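Local coordinates for putative cell adhesion protein (PDB 3LIU) that probably serves as a fimbrilin-type pilus subunit that takes part in cell adhesion at the surface of a human gut bacterium, at residues I110-L116 / K209-A215; V175-A181 / L278-V284. Residue numbers count along the deposited sequence, not the author numbering.

Two contacts whose segments alternate along a chain are said to cross, and this protein offers a compact example. From the N terminus, the chain leaves helix 106-110 and enters 110-116, then reaches 175-181 on strand 172-185. Strand 193-213 follows, and its end, in 209-215, turns back onto 110-116 to close contact 1. Only later does 278-284 return to 175-181 and close contact 2. Contact 1 adds the short strand 113-115 to the sheet containing strand 193-213; contact 2 adds strand 282-284 to the other large sheet, through strand 172-185. Their centres lie about 19 Å apart, yet they touch: Leu116 CD1 packs 3.6 Å from Tyr283 O.

Contact 1 of 2, residues I110-L116 / K209-A215; sequences IETTINL and KGVSSVA
Ile114 (chi1 p, chi2 t) overlaps Val214 (chi1 p), CG2 to CG2 3.9 Å, within an antiparallel beta pairing: a short strand after a helix, 113-115, added to the end of long strand 193-213. The axes of 113-115 and 211-213 approach to 4.6 Å, their directions 142° apart. Ile114 and Ser212 form the hydrogen-bonded pair: Ile114 N to Ser212 O is 2.8 Å, while Ser212 N to Ile114 O, 3.3 Å, is weak. Non-hydrogen-bonded pairs Thr113-Ser213 and Asn115-Val211 flank it, their side chains on the opposite face. Leu116 N reaches Gly210 O at 3.0 Å. At the other end Ile110 belongs to helix 106-110; Val214 (phi/psi -79/-31) departs from extended geometry, and Ile110 O accepts from Ala215 N at 3.2 Å and, weakly, from Val214 N, also at 3.2 Å; Ile110 CB lies 4.0 Å from Ala215 CB. Helix 94-101 covers Ile114 and Val214 through Ile96 and Leu100. One water bridges Asn115 OD1 (3.0 Å) and Gly210 O (2.8 Å).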
# COMPACT_ATOMS: atom_id res chain seq x y z
N ILE A 110 -6.82 7.41 -14.33
CA ILE A 110 -6.84 6.58 -13.11
C ILE A 110 -5.86 5.39 -13.23
O ILE A 110 -5.36 4.88 -12.23
CB ILE A 110 -8.29 6.11 -12.72
CG1 ILE A 110 -8.81 5.05 -13.70
CG2 ILE A 110 -9.23 7.31 -12.60
CD1 ILE A 110 -10.23 4.44 -13.28
N GLU A 111 -5.60 4.98 -14.47
CA GLU A 111 -4.59 3.93 -14.77
C GLU A 111 -3.14 4.42 -14.73
O GLU A 111 -2.24 3.60 -14.88
CB GLU A 111 -4.86 3.29 -16.14
CG GLU A 111 -6.09 2.38 -16.16
CD GLU A 111 -5.81 1.03 -15.45
OE1 GLU A 111 -4.65 0.54 -15.40
OE2 GLU A 111 -6.76 0.48 -14.89
N THR A 112 -2.91 5.72 -14.55
CA THR A 112 -1.58 6.23 -14.41
C THR A 112 -0.76 5.46 -13.36
O THR A 112 -1.23 5.18 -12.28
CB THR A 112 -1.58 7.73 -14.04
OG1 THR A 112 -2.24 8.45 -15.06
CG2 THR A 112 -0.17 8.26 -13.94
N THR A 113 0.46 5.07 -13.73
CA THR A 113 1.27 4.22 -12.86
C THR A 113 2.00 5.07 -11.82
O THR A 113 2.69 6.01 -12.18
CB THR A 113 2.28 3.40 -13.66
OG1 THR A 113 1.56 2.52 -14.54
CG2 THR A 113 3.16 2.56 -12.70
N ILE A 114 1.85 4.73 -10.54
CA ILE A 114 2.66 5.41 -9.49
C ILE A 114 3.77 4.44 -9.02
O ILE A 114 3.66 3.21 -9.23
CB ILE A 114 1.77 5.94 -8.29
CG1 ILE A 114 0.92 4.82 -7.70
CG2 ILE A 114 1.00 7.23 -8.75
CD1 ILE A 114 -0.05 5.18 -6.44
N ASN A 115 4.83 4.98 -8.41
CA ASN A 115 6.05 4.24 -8.06
C ASN A 115 6.30 4.26 -6.56
O ASN A 115 6.24 5.32 -5.92
CB ASN A 115 7.24 4.80 -8.80
CG ASN A 115 7.03 4.82 -10.29
OD1 ASN A 115 7.02 3.76 -10.94
ND2 ASN A 115 6.81 6.02 -10.83
N LEU A 116 6.54 3.09 -6.01
CA LEU A 116 6.56 2.88 -4.55
C LEU A 116 7.66 3.67 -3.88
O LEU A 116 7.45 4.19 -2.81
CB LEU A 116 6.69 1.38 -4.21
CG LEU A 116 6.59 1.05 -2.71
CD1 LEU A 116 5.24 1.56 -2.10
CD2 LEU A 116 6.70 -0.50 -2.45
N LYS A 209 4.83 -5.31 -4.62
CA LYS A 209 4.60 -4.68 -5.92
C LYS A 209 5.01 -3.22 -5.80
O LYS A 209 4.58 -2.50 -4.89
CB LYS A 209 3.18 -4.87 -6.40
CG LYS A 209 2.96 -6.26 -6.96
CD LYS A 209 1.69 -6.44 -7.73
CE LYS A 209 1.62 -7.84 -8.36
NZ LYS A 209 0.36 -8.11 -9.08
N GLY A 210 5.90 -2.80 -6.69
CA GLY A 210 6.43 -1.46 -6.62
C GLY A 210 5.75 -0.50 -7.54
O GLY A 210 6.15 0.66 -7.64
N VAL A 211 4.71 -0.98 -8.23
CA VAL A 211 3.87 -0.16 -9.11
C VAL A 211 2.40 -0.41 -8.80
O VAL A 211 2.02 -1.49 -8.33
CB VAL A 211 4.09 -0.43 -10.61
CG1 VAL A 211 5.47 0.02 -11.11
CG2 VAL A 211 3.84 -1.94 -10.94
N SER A 212 1.59 0.61 -9.08
CA SER A 212 0.12 0.61 -8.83
C SER A 212 -0.56 1.60 -9.76
O SER A 212 0.04 2.57 -10.22
CB SER A 212 -0.19 1.00 -7.36
OG SER A 212 -1.61 1.16 -7.10
N SER A 213 -1.83 1.38 -10.04
CA SER A 213 -2.67 2.44 -10.63
C SER A 213 -2.89 3.54 -9.54
O SER A 213 -2.85 3.26 -8.36
CB SER A 213 -4.03 1.87 -11.08
OG SER A 213 -3.84 1.01 -12.17
N VAL A 214 -3.13 4.77 -9.96
CA VAL A 214 -3.29 5.87 -9.03
C VAL A 214 -4.69 5.89 -8.38
O VAL A 214 -4.83 6.35 -7.26
CB VAL A 214 -2.95 7.23 -9.68
CG1 VAL A 214 -4.02 7.68 -10.69
CG2 VAL A 214 -2.71 8.29 -8.60
N ALA A 215 -5.71 5.42 -9.09
CA ALA A 215 -7.08 5.50 -8.58
C ALA A 215 -7.92 4.41 -9.19
O ALA A 215 -7.53 3.82 -10.21
CB ALA A 215 -7.66 6.87 -8.86
O HOH W 1 -7.98 1.87 -12.03
O HOH W 2 8.28 1.53 -9.32

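Contact 2 of 2, residues V175-A181 / L278-V284; sequences VASIALA and LNHEFYV
Side-chain conformation shows how a single antiparallel pairing serves two faces. Strands 176-181 and 282-284 approach to 4.7 Å at 143°, with Ala176-Val284 and Ile178-Phe282 as hydrogen-bonded pairs and Ser177-Tyr283 non-hydrogen-bonded between them. Ala176 N to Val284 O is 2.9 Å and Val284 N to Ala176 O 3.1 Å; Ile178 N to Phe282 O and Phe282 N to Ile178 O are both 2.7 Å.

On one face, Ile178 (m, t) carries CD1 to 3.7 Å from CG2 of Val284 (m), whose CG2 is also 4.2 Å from Ala176 CB. Phe282 (chi1 m, chi2 -77°) stands on this face too, with Ile178 O at its ring edge. On the other, Ser177, chi1 t, donates from OG to Glu281 OE1 at 2.8 Å; Glu281 (m, t) forms a salt bridge from OE2 to Lys359 NZ. Tyr283 (m, -40°) shares the Ser177 face, Ser177 CA and Ala176 O at its ring edge.

Further along, regular pairing lapses. Asn279, with left-handed phi/psi 63/5, gives its N to Leu180 O at 2.7 Å, while a water joins Leu180 N (2.9 Å) to His280 O (2.8 Å). Leu180 (t, p) and Leu278 (m, t) meet CD2 to CD2 at 3.5 Å.

Strand 358-366 flanks 172-185 in parallel, and Leu180, Phe282 and Val284 face strand 193-213 of the second sheet, consistent with the beta-sandwich packing of FimA-type fimbrillins.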
# COMPACT_ATOMS: atom_id res chain seq x y z
N VAL A 175 -1.57 2.92 -0.64
CA VAL A 175 -0.63 1.98 -0.08
C VAL A 175 -1.32 1.19 1.07
O VAL A 175 -2.37 1.61 1.58
CB VAL A 175 0.67 2.66 0.47
CG1 VAL A 175 1.55 3.21 -0.65
CG2 VAL A 175 0.32 3.76 1.46
N ALA A 176 -0.69 0.08 1.47
CA ALA A 176 -1.02 -0.71 2.68
C ALA A 176 0.15 -0.58 3.62
O ALA A 176 1.27 -0.26 3.19
CB ALA A 176 -1.26 -2.23 2.34
N SER A 177 -0.10 -0.84 4.92
CA SER A 177 0.92 -0.77 5.94
C SER A 177 1.14 -2.16 6.48
O SER A 177 0.16 -2.83 6.81
CB SER A 177 0.46 0.12 7.08
OG SER A 177 1.30 -0.04 8.22
N ILE A 178 2.40 -2.62 6.54
CA ILE A 178 2.69 -3.94 7.07
C ILE A 178 3.67 -3.80 8.22
O ILE A 178 4.72 -3.13 8.10
CB ILE A 178 3.26 -4.92 5.98
CG1 ILE A 178 2.27 -5.11 4.84
CG2 ILE A 178 3.60 -6.29 6.59
CD1 ILE A 178 2.81 -5.96 3.62
N ALA A 179 3.34 -4.42 9.34
CA ALA A 179 4.21 -4.38 10.52
C ALA A 179 4.20 -5.69 11.28
O ALA A 179 3.19 -6.41 11.27
CB ALA A 179 3.81 -3.26 11.44
N LEU A 180 5.34 -6.00 11.90
CA LEU A 180 5.50 -7.09 12.82
C LEU A 180 5.13 -6.57 14.21
O LEU A 180 5.84 -5.72 14.78
CB LEU A 180 6.95 -7.62 12.83
CG LEU A 180 7.24 -8.80 13.77
CD1 LEU A 180 6.66 -10.11 13.23
CD2 LEU A 180 8.74 -8.94 14.08
N ALA A 181 4.03 -7.10 14.73
CA ALA A 181 3.47 -6.72 16.01
C ALA A 181 4.15 -7.51 17.12
O ALA A 181 4.30 -7.03 18.21
CB ALA A 181 1.98 -6.98 16.00
N LEU A 278 10.23 -4.04 15.56
CA LEU A 278 8.86 -4.29 16.02
C LEU A 278 7.99 -3.05 15.90
O LEU A 278 8.38 -1.96 16.29
CB LEU A 278 8.87 -4.72 17.49
CG LEU A 278 9.17 -6.17 17.82
CD1 LEU A 278 9.00 -6.35 19.32
CD2 LEU A 278 8.22 -7.09 17.05
N ASN A 279 6.79 -3.25 15.38
CA ASN A 279 5.87 -2.20 15.07
C ASN A 279 6.32 -1.18 14.01
O ASN A 279 5.64 -0.23 13.78
CB ASN A 279 5.42 -1.53 16.37
CG ASN A 279 4.79 -2.53 17.34
OD1 ASN A 279 5.14 -2.58 18.51
ND2 ASN A 279 3.89 -3.33 16.84
N HIS A 280 7.47 -1.38 13.37
CA HIS A 280 7.86 -0.50 12.31
C HIS A 280 6.97 -0.79 11.09
O HIS A 280 6.86 -1.95 10.64
CB HIS A 280 9.32 -0.72 11.94
CG HIS A 280 9.75 0.09 10.77
ND1 HIS A 280 10.10 1.42 10.87
CD2 HIS A 280 9.81 -0.23 9.45
CE1 HIS A 280 10.41 1.87 9.67
NE2 HIS A 280 10.23 0.90 8.79
N GLU A 281 6.36 0.24 10.56
CA GLU A 281 5.43 0.04 9.44
C GLU A 281 6.16 0.12 8.09
O GLU A 281 6.98 1.02 7.91
CB GLU A 281 4.31 1.06 9.48
CG GLU A 281 3.32 0.81 10.59
CD GLU A 281 2.26 1.89 10.70
OE1 GLU A 281 1.65 2.32 9.68
OE2 GLU A 281 2.02 2.31 11.84
N PHE A 282 5.86 -0.83 7.19
CA PHE A 282 6.37 -0.84 5.84
C PHE A 282 5.21 -0.55 4.92
O PHE A 282 4.15 -1.15 5.08
CB PHE A 282 6.92 -2.25 5.46
CG PHE A 282 8.13 -2.67 6.28
CD1 PHE A 282 9.39 -2.16 6.01
CD2 PHE A 282 8.00 -3.56 7.33
CE1 PHE A 282 10.53 -2.57 6.77
CE2 PHE A 282 9.12 -3.95 8.08
CZ PHE A 282 10.38 -3.46 7.78
N TYR A 283 5.43 0.29 3.91
CA TYR A 283 4.43 0.67 2.97
C TYR A 283 4.65 -0.03 1.63
O TYR A 283 5.77 -0.04 1.09
CB TYR A 283 4.42 2.19 2.74
CG TYR A 283 4.24 3.05 3.95
CD1 TYR A 283 3.33 2.69 4.96
CD2 TYR A 283 4.97 4.22 4.11
CE1 TYR A 283 3.18 3.46 6.11
CE2 TYR A 283 4.80 5.02 5.23
CZ TYR A 283 3.90 4.64 6.21
OH TYR A 283 3.74 5.42 7.34
N VAL A 284 3.57 -0.59 1.09
CA VAL A 284 3.64 -1.40 -0.11
C VAL A 284 2.39 -1.09 -0.91
O VAL A 284 1.41 -0.56 -0.36
CB VAL A 284 3.72 -2.95 0.21
CG1 VAL A 284 4.96 -3.31 0.98
CG2 VAL A 284 2.49 -3.42 0.99
O HOH W 3 7.78 -4.43 11.56